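Local coordinates for protein 3-Hydroxyacyl-CoA dehydrogenase (Ralstonia eutropha H16, PDB 4PZC) that probably catalyses the NAD-dependent oxidation of (S)-3-hydroxyacyl-CoA, including 3-hydroxybutyryl-CoA, to the 3-oxoacyl-CoA, at residues S2-G10 against L80-A90; I121-V129 against E152-S160. One frame throughout, in Å; residues are numbered along the deposited sequence.

Contact 1: S2-G10 against L80-A90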
ATOM      1  N   SER A   2       5.105  -3.581 -39.115  1.00109.75           N
ATOM      2  CA  SER A   2       4.168  -3.841 -37.987  1.00111.25           C
ATOM      3  C   SER A   2       4.729  -4.948 -37.070  1.00107.91           C
ATOM      4  O   SER A   2       5.855  -5.417 -37.267  1.00 99.75           O
ATOM      5  CB  SER A   2       2.788  -4.225 -38.553  1.00110.90           C
ATOM      6  OG  SER A   2       1.731  -3.704 -37.766  1.00115.31           O
ATOM      7  N   ILE A   3       3.951  -5.334 -36.058  1.00106.92           N
ATOM      8  CA  ILE A   3       4.241  -6.521 -35.239  1.00101.89           C
ATOM      9  C   ILE A   3       3.015  -7.431 -35.206  1.00 98.72           C
ATOM     10  O   ILE A   3       2.022  -7.096 -34.568  1.00 89.99           O
ATOM     11  CB  ILE A   3       4.593  -6.168 -33.772  1.00 99.80           C
ATOM     12  CG1 ILE A   3       5.923  -5.421 -33.682  1.00 91.71           C
ATOM     13  CG2 ILE A   3       4.675  -7.432 -32.920  1.00101.95           C
ATOM     14  CD1 ILE A   3       6.255  -4.943 -32.284  1.00 81.73           C
ATOM     15  N   ARG A   4       3.076  -8.566 -35.897  1.00 97.38           N
ATOM     16  CA  ARG A   4       2.032  -9.597 -35.779  1.00 98.91           C
ATOM     17  C   ARG A   4       2.564 -10.959 -35.270  1.00 89.17           C
ATOM     18  O   ARG A   4       1.774 -11.865 -34.958  1.00 83.20           O
ATOM     19  CB  ARG A   4       1.260  -9.735 -37.109  1.00106.26           C
ATOM     20  CG  ARG A   4       0.008  -8.845 -37.200  1.00108.62           C
ATOM     21  CD  ARG A   4      -0.710  -8.869 -38.560  1.00110.78           C
ATOM     22  NE  ARG A   4      -0.423 -10.050 -39.390  1.00110.58           N
ATOM     23  CZ  ARG A   4      -1.011 -11.246 -39.287  1.00104.06           C
ATOM     24  NH1 ARG A   4      -1.951 -11.483 -38.378  1.00106.70           N
ATOM     25  NH2 ARG A   4      -0.648 -12.225 -40.105  1.00 95.82           N
ATOM     26  N   THR A   5       3.886 -11.082 -35.143  1.00 79.25           N
ATOM     27  CA  THR A   5       4.514 -12.310 -34.669  1.00 78.14           C
ATOM     28  C   THR A   5       5.550 -12.063 -33.571  1.00 74.74           C
ATOM     29  O   THR A   5       6.593 -11.460 -33.829  1.00 60.46           O
ATOM     30  CB  THR A   5       5.214 -13.043 -35.814  1.00 81.99           C
ATOM     31  OG1 THR A   5       4.289 -13.217 -36.884  1.00 86.32           O
ATOM     32  CG2 THR A   5       5.712 -14.420 -35.346  1.00 84.31           C
ATOM     33  N   VAL A   6       5.264 -12.588 -32.373  1.00 74.97           N
ATOM     34  CA  VAL A   6       6.069 -12.378 -31.158  1.00 77.47           C
ATOM     35  C   VAL A   6       6.838 -13.620 -30.702  1.00 78.82           C
ATOM     36  O   VAL A   6       6.241 -14.631 -30.289  1.00 63.27           O
ATOM     37  CB  VAL A   6       5.172 -11.952 -29.978  1.00 80.89           C
ATOM     38  CG1 VAL A   6       5.909 -12.038 -28.643  1.00 77.60           C
ATOM     39  CG2 VAL A   6       4.638 -10.550 -30.213  1.00 87.15           C
ATOM     40  N   GLY A   7       8.165 -13.515 -30.743  1.00 81.20           N
ATOM     41  CA  GLY A   7       9.037 -14.501 -30.114  1.00 82.28           C
ATOM     42  C   GLY A   7       8.881 -14.523 -28.595  1.00 82.48           C
ATOM     43  O   GLY A   7       8.683 -13.480 -27.965  1.00 71.66           O
ATOM     44  N   ILE A   8       8.937 -15.725 -28.018  1.00 81.43           N
ATOM     45  CA  ILE A   8       9.030 -15.902 -26.570  1.00 78.85           C
ATOM     46  C   ILE A   8      10.070 -16.963 -26.258  1.00 74.88           C
ATOM     47  O   ILE A   8       9.950 -18.087 -26.739  1.00 80.44           O
ATOM     48  CB  ILE A   8       7.701 -16.366 -25.967  1.00 75.98           C
ATOM     49  CG1 ILE A   8       6.644 -15.290 -26.188  1.00 77.49           C
ATOM     50  CG2 ILE A   8       7.864 -16.664 -24.476  1.00 80.06           C
ATOM     51  CD1 ILE A   8       5.304 -15.590 -25.555  1.00 75.87           C
ATOM     52  N   VAL A   9      11.078 -16.615 -25.464  1.00 64.59           N
ATOM     53  CA  VAL A   9      11.968 -17.636 -24.926  1.00 63.99           C
ATOM     54  C   VAL A   9      11.529 -17.933 -23.512  1.00 61.64           C
ATOM     55  O   VAL A   9      11.454 -17.031 -22.683  1.00 63.41           O
ATOM     56  CB  VAL A   9      13.457 -17.226 -24.942  1.00 64.26           C
ATOM     57  CG1 VAL A   9      14.306 -18.244 -24.188  1.00 66.39           C
ATOM     58  CG2 VAL A   9      13.967 -17.102 -26.371  1.00 63.81           C
ATOM     59  N   GLY A  10      11.266 -19.206 -23.239  1.00 60.89           N
ATOM     60  CA  GLY A  10      10.777 -19.634 -21.941  1.00 59.99           C
ATOM     61  C   GLY A  10       9.310 -19.978 -22.054  1.00 61.62           C
ATOM     62  O   GLY A  10       8.501 -19.169 -22.513  1.00 60.50           O
ATOM     63  N   LEU A  80      12.810 -18.039 -34.337  1.00 91.42           N
ATOM     64  CA  LEU A  80      12.759 -16.627 -33.980  1.00 94.52           C
ATOM     65  C   LEU A  80      13.154 -15.683 -35.126  1.00 92.66           C
ATOM     66  O   LEU A  80      13.077 -14.463 -34.965  1.00 90.16           O
ATOM     67  CB  LEU A  80      13.643 -16.382 -32.746  1.00 91.46           C
ATOM     68  CG  LEU A  80      13.285 -17.274 -31.543  1.00 87.92           C
ATOM     69  CD1 LEU A  80      14.175 -17.006 -30.337  1.00 86.91           C
ATOM     70  CD2 LEU A  80      11.816 -17.114 -31.178  1.00 84.05           C
ATOM     71  N   LYS A  81      13.584 -16.231 -36.264  1.00 87.14           N
ATOM     72  CA  LYS A  81      13.703 -15.433 -37.485  1.00 82.67           C
ATOM     73  C   LYS A  81      12.301 -15.063 -38.010  1.00 80.97           C
ATOM     74  O   LYS A  81      12.108 -13.986 -38.573  1.00 71.50           O
ATOM     75  CB  LYS A  81      14.489 -16.168 -38.579  1.00 80.84           C
ATOM     76  CG  LYS A  81      15.991 -16.325 -38.341  1.00 82.95           C
ATOM     77  CD  LYS A  81      16.723 -16.803 -39.608  1.00 80.20           C
ATOM     78  CE  LYS A  81      18.100 -17.395 -39.326  1.00 72.22           C
ATOM     79  NZ  LYS A  81      19.160 -16.352 -39.368  1.00 73.19           N
ATOM     80  N   ALA A  82      11.313 -15.935 -37.808  1.00 81.04           N
ATOM     81  CA  ALA A  82       9.936 -15.652 -38.260  1.00 80.78           C
ATOM     82  C   ALA A  82       9.213 -14.577 -37.424  1.00 83.92           C
ATOM     83  O   ALA A  82       8.010 -14.382 -37.591  1.00 96.18           O
ATOM     84  CB  ALA A  82       9.113 -16.935 -38.256  1.00 77.06           C
ATOM     85  N   THR A  83       9.934 -13.871 -36.550  1.00 76.93           N
ATOM     86  CA  THR A  83       9.316 -13.094 -35.490  1.00 72.32           C
ATOM     87  C   THR A  83       9.657 -11.625 -35.605  1.00 72.62           C
ATOM     88  O   THR A  83      10.753 -11.275 -36.037  1.00 71.74           O
ATOM     89  CB  THR A  83       9.792 -13.596 -34.119  1.00 73.12           C
ATOM     90  OG1 THR A  83      11.218 -13.519 -34.047  1.00 65.00           O
ATOM     91  CG2 THR A  83       9.370 -15.041 -33.909  1.00 74.79           C
ATOM     92  N   ASP A  84       8.711 -10.774 -35.200  1.00 79.88           N
ATOM     93  CA  ASP A  84       8.884  -9.309 -35.196  1.00 81.35           C
ATOM     94  C   ASP A  84       9.704  -8.848 -33.985  1.00 79.52           C
ATOM     95  O   ASP A  84      10.432  -7.868 -34.062  1.00 82.60           O
ATOM     96  CB  ASP A  84       7.519  -8.591 -35.197  1.00 83.23           C
ATOM     97  CG  ASP A  84       6.581  -9.086 -36.312  1.00 88.07           C
ATOM     98  OD1 ASP A  84       7.053  -9.395 -37.428  1.00 82.31           O
ATOM     99  OD2 ASP A  84       5.359  -9.172 -36.069  1.00 88.06           O
ATOM    100  N   ILE A  85       9.590  -9.577 -32.877  1.00 81.96           N
ATOM    101  CA  ILE A  85      10.204  -9.204 -31.601  1.00 80.81           C
ATOM    102  C   ILE A  85      10.274 -10.428 -30.671  1.00 81.02           C
ATOM    103  O   ILE A  85       9.407 -11.317 -30.731  1.00 79.67           O
ATOM    104  CB  ILE A  85       9.382  -8.094 -30.913  1.00 79.88           C
ATOM    105  CG1 ILE A  85       9.761  -7.956 -29.435  1.00 86.44           C
ATOM    106  CG2 ILE A  85       7.892  -8.406 -31.001  1.00 80.00           C
ATOM    107  CD1 ILE A  85       9.210  -6.715 -28.768  1.00 92.88           C
ATOM    108  N   VAL A  86      11.287 -10.457 -29.803  1.00 72.30           N
ATOM    109  CA  VAL A  86      11.509 -11.585 -28.902  1.00 70.68           C
ATOM    110  C   VAL A  86      11.568 -11.180 -27.418  1.00 70.37           C
ATOM    111  O   VAL A  86      12.316 -10.275 -27.028  1.00 68.85           O
ATOM    112  CB  VAL A  86      12.809 -12.318 -29.272  1.00 74.53           C
ATOM    113  CG1 VAL A  86      12.819 -13.725 -28.679  1.00 74.67           C
ATOM    114  CG2 VAL A  86      12.967 -12.380 -30.789  1.00 79.23           C
ATOM    115  N   ILE A  87      10.788 -11.886 -26.599  1.00 65.14           N
ATOM    116  CA  ILE A  87      10.683 -11.622 -25.179  1.00 63.45           C
ATOM    117  C   ILE A  87      11.331 -12.777 -24.465  1.00 63.06           C
ATOM    118  O   ILE A  87      10.767 -13.881 -24.427  1.00 62.63           O
ATOM    119  CB  ILE A  87       9.214 -11.564 -24.708  1.00 67.27           C
ATOM    120  CG1 ILE A  87       8.481 -10.366 -25.321  1.00 66.81           C
ATOM    121  CG2 ILE A  87       9.141 -11.498 -23.182  1.00 70.18           C
ATOM    122  CD1 ILE A  87       6.976 -10.450 -25.182  1.00 65.80           C
ATOM    123  N   GLU A  88      12.514 -12.535 -23.907  1.00 61.66           N
ATOM    124  CA  GLU A  88      13.141 -13.537 -23.077  1.00 54.76           C
ATOM    125  C   GLU A  88      12.407 -13.487 -21.765  1.00 51.36           C
ATOM    126  O   GLU A  88      12.223 -12.421 -21.183  1.00 45.19           O
ATOM    127  CB  GLU A  88      14.641 -13.307 -22.893  1.00 55.77           C
ATOM    128  CG  GLU A  88      15.286 -14.332 -21.953  1.00 52.38           C
ATOM    129  CD  GLU A  88      15.039 -14.006 -20.505  1.00 51.31           C
ATOM    130  OE1 GLU A  88      15.571 -12.967 -20.081  1.00 53.54           O
ATOM    131  OE2 GLU A  88      14.293 -14.745 -19.810  1.00 50.00           O
ATOM    132  N   ALA A  89      11.990 -14.666 -21.320  1.00 50.81           N
ATOM    133  CA  ALA A  89      11.108 -14.806 -20.181  1.00 50.21           C
ATOM    134  C   ALA A  89      11.429 -16.132 -19.499  1.00 52.71           C
ATOM    135  O   ALA A  89      10.552 -16.835 -19.002  1.00 55.87           O
ATOM    136  CB  ALA A  89       9.661 -14.765 -20.656  1.00 45.87           C
ATOM    137  N   ALA A  90      12.706 -16.465 -19.465  1.00 54.25           N
ATOM    138  CA  ALA A  90      13.094 -17.825 -19.164  1.00 57.93           C
ATOM    139  C   ALA A  90      13.914 -17.932 -17.927  1.00 59.63           C
ATOM    140  O   ALA A  90      13.826 -18.960 -17.266  1.00 62.77           O
ATOM    141  CB  ALA A  90      13.849 -18.419 -20.324  1.00 62.54           C
TER
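Asp-84 meets the start of strand 5-9 at Thr-5, and from there strands 5-9 and 85-88 pair in parallel in the Rossmann sheet of the NAD-binding domain. The polar contact begins with Thr-5: its N bonds almost straight (168°) to Asp-84 OD2 at 2.6 Å, from above the carboxylate plane, and its O accepts from Asp-84 N. Turning CG of Asp-84 beside its own N (chi1 -52°) brings the carboxylate to Thr-5 N, and in this way OD2 and N of Asp-84 both engage Thr-5. Backbone bonds follow: Gly-7 N to Ile-85 O, Ile-87 N to Gly-7 O at 3.0 Å, then Val-9 N to Ile-87 O at 2.9 Å, and Ala-89 N to Val-9 O.

Apolar contacts form on both faces. Val-6 CG2 lies alongside Ile-85 CG2 at 4.0 Å, and Val-6 CG1 meets Ile-87 CD1; helix 13-23 packs on Ile-8 and Ile-87 here. On the other face the side chains of Val-9 and Leu-80 cross at about a right angle, CG2 to CD1 4.0 Å; Val-9 also touches Ile-104 of helix 94-107.

Gly-7 has no side chain, which lets Leu-80 CD2 approach its CA. The backbone bonds fix strand 5-9, which leads directly into Gly-10, the first glycine of the predicted NAD-binding loop.

Contact 2: I121-V129 against E152-S160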
ATOM      1  N   ILE A 121      16.831  -7.134 -12.707  1.00 52.99           N
ATOM      2  CA  ILE A 121      18.079  -7.029 -13.467  1.00 56.05           C
ATOM      3  C   ILE A 121      18.189  -5.731 -14.303  1.00 55.57           C
ATOM      4  O   ILE A 121      17.228  -5.303 -14.972  1.00 50.98           O
ATOM      5  CB  ILE A 121      18.284  -8.256 -14.381  1.00 64.38           C
ATOM      6  CG1 ILE A 121      18.139  -9.596 -13.605  1.00 69.95           C
ATOM      7  CG2 ILE A 121      19.648  -8.184 -15.062  1.00 67.13           C
ATOM      8  CD1 ILE A 121      19.344 -10.023 -12.777  1.00 67.10           C
ATOM      9  N   SER A 122      19.373  -5.110 -14.272  1.00 54.24           N
ATOM     10  CA  SER A 122      19.587  -3.850 -14.984  1.00 52.26           C
ATOM     11  C   SER A 122      19.417  -3.991 -16.499  1.00 52.75           C
ATOM     12  O   SER A 122      20.272  -4.560 -17.206  1.00 51.09           O
ATOM     13  CB  SER A 122      20.961  -3.250 -14.695  1.00 51.45           C
ATOM     14  OG  SER A 122      21.101  -2.021 -15.399  1.00 49.46           O
ATOM     15  N   ILE A 123      18.301  -3.449 -16.976  1.00 47.21           N
ATOM     16  CA  ILE A 123      18.003  -3.391 -18.399  1.00 45.25           C
ATOM     17  C   ILE A 123      19.174  -2.819 -19.164  1.00 41.58           C
ATOM     18  O   ILE A 123      19.536  -3.349 -20.208  1.00 41.17           O
ATOM     19  CB  ILE A 123      16.728  -2.530 -18.666  1.00 48.06           C
ATOM     20  CG1 ILE A 123      15.484  -3.164 -17.964  1.00 48.50           C
ATOM     21  CG2 ILE A 123      16.497  -2.288 -20.164  1.00 42.09           C
ATOM     22  CD1 ILE A 123      15.319  -4.674 -18.124  1.00 45.83           C
ATOM     23  N   THR A 124      19.762  -1.747 -18.650  1.00 38.91           N
ATOM     24  CA  THR A 124      20.909  -1.127 -19.297  1.00 38.69           C
ATOM     25  C   THR A 124      22.117  -2.012 -19.350  1.00 40.67           C
ATOM     26  O   THR A 124      22.827  -2.030 -20.345  1.00 42.26           O
ATOM     27  CB  THR A 124      21.278   0.172 -18.598  1.00 39.84           C
ATOM     28  OG1 THR A 124      20.255   1.114 -18.890  1.00 42.85           O
ATOM     29  CG2 THR A 124      22.622   0.733 -19.072  1.00 40.00           C
ATOM     30  N   LYS A 125      22.358  -2.771 -18.295  1.00 50.31           N
ATOM     31  CA  LYS A 125      23.453  -3.751 -18.322  1.00 53.46           C
ATOM     32  C   LYS A 125      23.164  -4.858 -19.345  1.00 50.47           C
ATOM     33  O   LYS A 125      24.078  -5.283 -20.071  1.00 50.39           O
ATOM     34  CB  LYS A 125      23.713  -4.334 -16.933  1.00 56.51           C
ATOM     35  CG  LYS A 125      25.145  -4.790 -16.735  1.00 60.62           C
ATOM     36  CD  LYS A 125      25.457  -4.948 -15.249  1.00 67.29           C
ATOM     37  CE  LYS A 125      26.653  -4.093 -14.825  1.00 69.81           C
ATOM     38  NZ  LYS A 125      26.726  -3.966 -13.344  1.00 72.88           N
ATOM     39  N   LEU A 126      21.904  -5.291 -19.434  1.00 43.47           N
ATOM     40  CA  LEU A 126      21.540  -6.302 -20.423  1.00 44.88           C
ATOM     41  C   LEU A 126      21.611  -5.788 -21.849  1.00 50.33           C
ATOM     42  O   LEU A 126      22.426  -6.266 -22.633  1.00 57.21           O
ATOM     43  CB  LEU A 126      20.165  -6.871 -20.146  1.00 44.10           C
ATOM     44  CG  LEU A 126      20.157  -7.725 -18.889  1.00 43.67           C
ATOM     45  CD1 LEU A 126      18.739  -8.132 -18.514  1.00 41.88           C
ATOM     46  CD2 LEU A 126      21.075  -8.929 -19.088  1.00 44.06           C
ATOM     47  N   ALA A 127      20.770  -4.817 -22.186  1.00 51.77           N
ATOM     48  CA  ALA A 127      20.868  -4.116 -23.468  1.00 54.36           C
ATOM     49  C   ALA A 127      22.297  -4.038 -24.046  1.00 54.62           C
ATOM     50  O   ALA A 127      22.500  -4.268 -25.240  1.00 55.07           O
ATOM     51  CB  ALA A 127      20.302  -2.706 -23.331  1.00 56.46           C
ATOM     52  N   ALA A 128      23.285  -3.703 -23.218  1.00 56.64           N
ATOM     53  CA  ALA A 128      24.666  -3.544 -23.722  1.00 56.75           C
ATOM     54  C   ALA A 128      25.349  -4.850 -24.146  1.00 57.57           C
ATOM     55  O   ALA A 128      26.393  -4.787 -24.795  1.00 59.15           O
ATOM     56  CB  ALA A 128      25.538  -2.812 -22.706  1.00 55.61           C
ATOM     57  N   VAL A 129      24.803  -6.021 -23.788  1.00 53.27           N
ATOM     58  CA  VAL A 129      25.341  -7.269 -24.359  1.00 56.42           C
ATOM     59  C   VAL A 129      24.846  -7.585 -25.763  1.00 54.59           C
ATOM     60  O   VAL A 129      25.487  -8.384 -26.431  1.00 56.90           O
ATOM     61  CB  VAL A 129      25.107  -8.537 -23.500  1.00 56.66           C
ATOM     62  CG1 VAL A 129      25.524  -8.283 -22.069  1.00 58.68           C
ATOM     63  CG2 VAL A 129      23.669  -9.055 -23.606  1.00 54.19           C
ATOM     64  N   GLU A 152       5.474  -3.049 -16.647  1.00 50.06           N
ATOM     65  CA  GLU A 152       6.418  -1.986 -16.535  1.00 53.29           C
ATOM     66  C   GLU A 152       7.256  -2.081 -17.782  1.00 53.07           C
ATOM     67  O   GLU A 152       7.748  -3.148 -18.116  1.00 53.04           O
ATOM     68  CB  GLU A 152       7.265  -2.106 -15.270  1.00 58.44           C
ATOM     69  CG  GLU A 152       6.440  -2.162 -13.993  1.00 59.06           C
ATOM     70  CD  GLU A 152       7.278  -2.093 -12.723  1.00 60.87           C
ATOM     71  OE1 GLU A 152       8.047  -3.037 -12.406  1.00 57.67           O
ATOM     72  OE2 GLU A 152       7.136  -1.082 -12.014  1.00 70.36           O
ATOM     73  N   LEU A 153       7.379  -0.959 -18.486  1.00 54.28           N
ATOM     74  CA  LEU A 153       8.193  -0.862 -19.681  1.00 53.11           C
ATOM     75  C   LEU A 153       9.404  -0.134 -19.233  1.00 47.65           C
ATOM     76  O   LEU A 153       9.306   0.989 -18.773  1.00 48.35           O
ATOM     77  CB  LEU A 153       7.487  -0.051 -20.755  1.00 59.60           C
ATOM     78  CG  LEU A 153       6.139  -0.599 -21.233  1.00 68.17           C
ATOM     79  CD1 LEU A 153       5.540   0.339 -22.285  1.00 71.50           C
ATOM     80  CD2 LEU A 153       6.287  -2.024 -21.772  1.00 67.49           C
ATOM     81  N   ILE A 154      10.549  -0.781 -19.320  1.00 44.20           N
ATOM     82  CA  ILE A 154      11.721  -0.242 -18.696  1.00 42.61           C
ATOM     83  C   ILE A 154      12.790   0.049 -19.732  1.00 43.00           C
ATOM     84  O   ILE A 154      13.306  -0.846 -20.417  1.00 42.17           O
ATOM     85  CB  ILE A 154      12.274  -1.160 -17.632  1.00 42.71           C
ATOM     86  CG1 ILE A 154      11.154  -1.620 -16.697  1.00 45.57           C
ATOM     87  CG2 ILE A 154      13.364  -0.423 -16.875  1.00 43.57           C
ATOM     88  CD1 ILE A 154      10.805  -3.100 -16.775  1.00 47.71           C
ATOM     89  N   ARG A 155      13.109   1.324 -19.853  1.00 41.35           N
ATOM     90  CA  ARG A 155      14.025   1.737 -20.862  1.00 42.24           C
ATOM     91  C   ARG A 155      15.372   1.614 -20.268  1.00 41.56           C
ATOM     92  O   ARG A 155      15.652   2.171 -19.207  1.00 40.95           O
ATOM     93  CB  ARG A 155      13.746   3.168 -21.278  1.00 44.65           C
ATOM     94  CG  ARG A 155      12.510   3.245 -22.128  1.00 47.59           C
ATOM     95  CD  ARG A 155      12.194   4.643 -22.628  1.00 53.25           C
ATOM     96  NE  ARG A 155      13.163   5.151 -23.605  1.00 55.91           N
ATOM     97  CZ  ARG A 155      12.860   6.012 -24.575  1.00 61.89           C
ATOM     98  NH1 ARG A 155      11.603   6.436 -24.740  1.00 64.29           N
ATOM     99  NH2 ARG A 155      13.807   6.432 -25.405  1.00 62.85           N
ATOM    100  N   GLY A 156      16.215   0.859 -20.944  1.00 41.97           N
ATOM    101  CA  GLY A 156      17.631   1.012 -20.750  1.00 42.78           C
ATOM    102  C   GLY A 156      17.975   2.436 -21.157  1.00 44.15           C
ATOM    103  O   GLY A 156      17.232   3.119 -21.867  1.00 43.71           O
ATOM    104  N   LEU A 157      19.123   2.876 -20.690  1.00 48.59           N
ATOM    105  CA  LEU A 157      19.748   4.101 -21.148  1.00 48.78           C
ATOM    106  C   LEU A 157      19.865   4.157 -22.689  1.00 49.74           C
ATOM    107  O   LEU A 157      20.019   5.235 -23.252  1.00 50.18           O
ATOM    108  CB  LEU A 157      21.138   4.167 -20.499  1.00 50.14           C
ATOM    109  CG  LEU A 157      21.870   5.490 -20.403  1.00 55.57           C
ATOM    110  CD1 LEU A 157      21.006   6.509 -19.679  1.00 60.90           C
ATOM    111  CD2 LEU A 157      23.202   5.314 -19.686  1.00 59.90           C
ATOM    112  N   GLN A 158      19.810   2.998 -23.359  1.00 51.13           N
ATOM    113  CA  GLN A 158      20.016   2.898 -24.815  1.00 47.00           C
ATOM    114  C   GLN A 158      18.742   2.764 -25.609  1.00 49.10           C
ATOM    115  O   GLN A 158      18.700   3.153 -26.768  1.00 49.57           O
ATOM    116  CB  GLN A 158      20.839   1.670 -25.166  1.00 43.97           C
ATOM    117  CG  GLN A 158      22.147   1.547 -24.436  1.00 42.22           C
ATOM    118  CD  GLN A 158      22.032   0.597 -23.283  1.00 40.55           C
ATOM    119  OE1 GLN A 158      21.035   0.624 -22.548  1.00 42.58           O
ATOM    120  NE2 GLN A 158      23.042  -0.255 -23.110  1.00 35.78           N
ATOM    121  N   THR A 159      17.723   2.157 -25.017  1.00 52.10           N
ATOM    122  CA  THR A 159      16.478   1.916 -25.722  1.00 53.12           C
ATOM    123  C   THR A 159      16.132   3.157 -26.529  1.00 54.06           C
ATOM    124  O   THR A 159      16.255   4.242 -26.016  1.00 53.59           O
ATOM    125  CB  THR A 159      15.364   1.607 -24.719  1.00 52.07           C
ATOM    126  OG1 THR A 159      15.771   0.514 -23.902  1.00 53.25           O
ATOM    127  CG2 THR A 159      14.063   1.246 -25.422  1.00 54.68           C
ATOM    128  N   SER A 160      15.728   2.994 -27.791  1.00 59.01           N
ATOM    129  CA  SER A 160      15.360   4.129 -28.655  1.00 57.22           C
ATOM    130  C   SER A 160      13.947   4.537 -28.396  1.00 58.30           C
ATOM    131  O   SER A 160      13.148   3.740 -27.894  1.00 63.47           O
ATOM    132  CB  SER A 160      15.464   3.754 -30.136  1.00 58.95           C
ATOM    133  OG  SER A 160      14.561   2.716 -30.492  1.00 58.36           O
TER
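In the crossover of the Rossmann fold from strand 113-117 to strand 136-141, the short helix 123-127 sets Ile-123 and Thr-124 against the end of strand 150-155 and the turn after it. Strand 150-155 is the antiparallel neighbour of strand 136-141 in the sheet, and it is the end of this strand that the helix touches.

The apolar part is Ile-123 on Ile-154. Their side chains cross at about a right angle, CG1 of Ile-123 lying 3.6 Å from CG2 of Ile-154. With Ile-123 CG1 turned beside its own backbone N (chi1 -62°), its other branch, CG2, comes 3.3 Å from Gly-156 N and 3.5 Å from Ile-154 O. Gly-156 brings no side chain here. Ile-154 also lies close to His-140, predicted to matter for catalysis.

Two polar bonds hold the turn. Leu-157 N donates to Thr-124 OG1 at 2.8 Å, nearly straight at 169°. Thr-124 is used through its side chain and its backbone: its O takes a weak bond from Ala-128 N within the helix and a second from the amide of Gln-158. Asn-183 touches the Thr-124 side chain, accepts from Ile-123 N and donates to Ser-122 OG, the N-cap that receives Lys-125 N. The guanidinium of Arg-155 pairs with Asp-161.

Gln-158 reaches the helix through a chain bent at chi2 (100°). The bend brings the amide against the methyls of Ala-127 and Ala-128, with OE1 3.5 Å from Ala-127 CB and NE2 3.6 Å from Ala-128 CB. NE2 donates to Thr-124 O at 3.3 Å; the oxygen lies in the amide plane of Gln-158, and the donor comes in on a lone pair of the carbonyl.

Both contacts belong to one mixed sheet in the NAD-binding domain: contact 1 joins neighbouring strands near its middle, and strands 113-117 and 136-141 separate strand 85-88 from the strand of contact 2. Their centres are about 17 Å apart and their nearest atoms about 6 Å, so they do not touch. Lys-97, a predicted NAD-binding residue, relates to both: it forms a salt bridge with Glu-88 of contact 1, and its side chain is about 7 Å from that of Ile-123. Contact 1 delivers Gly-10, a residue about 4 Å from the NAD-binding residue Asp-33, whereas contact 2 brings the side chain of Ile-154 about 4 Å from that of His-140, predicted to be important for catalysis.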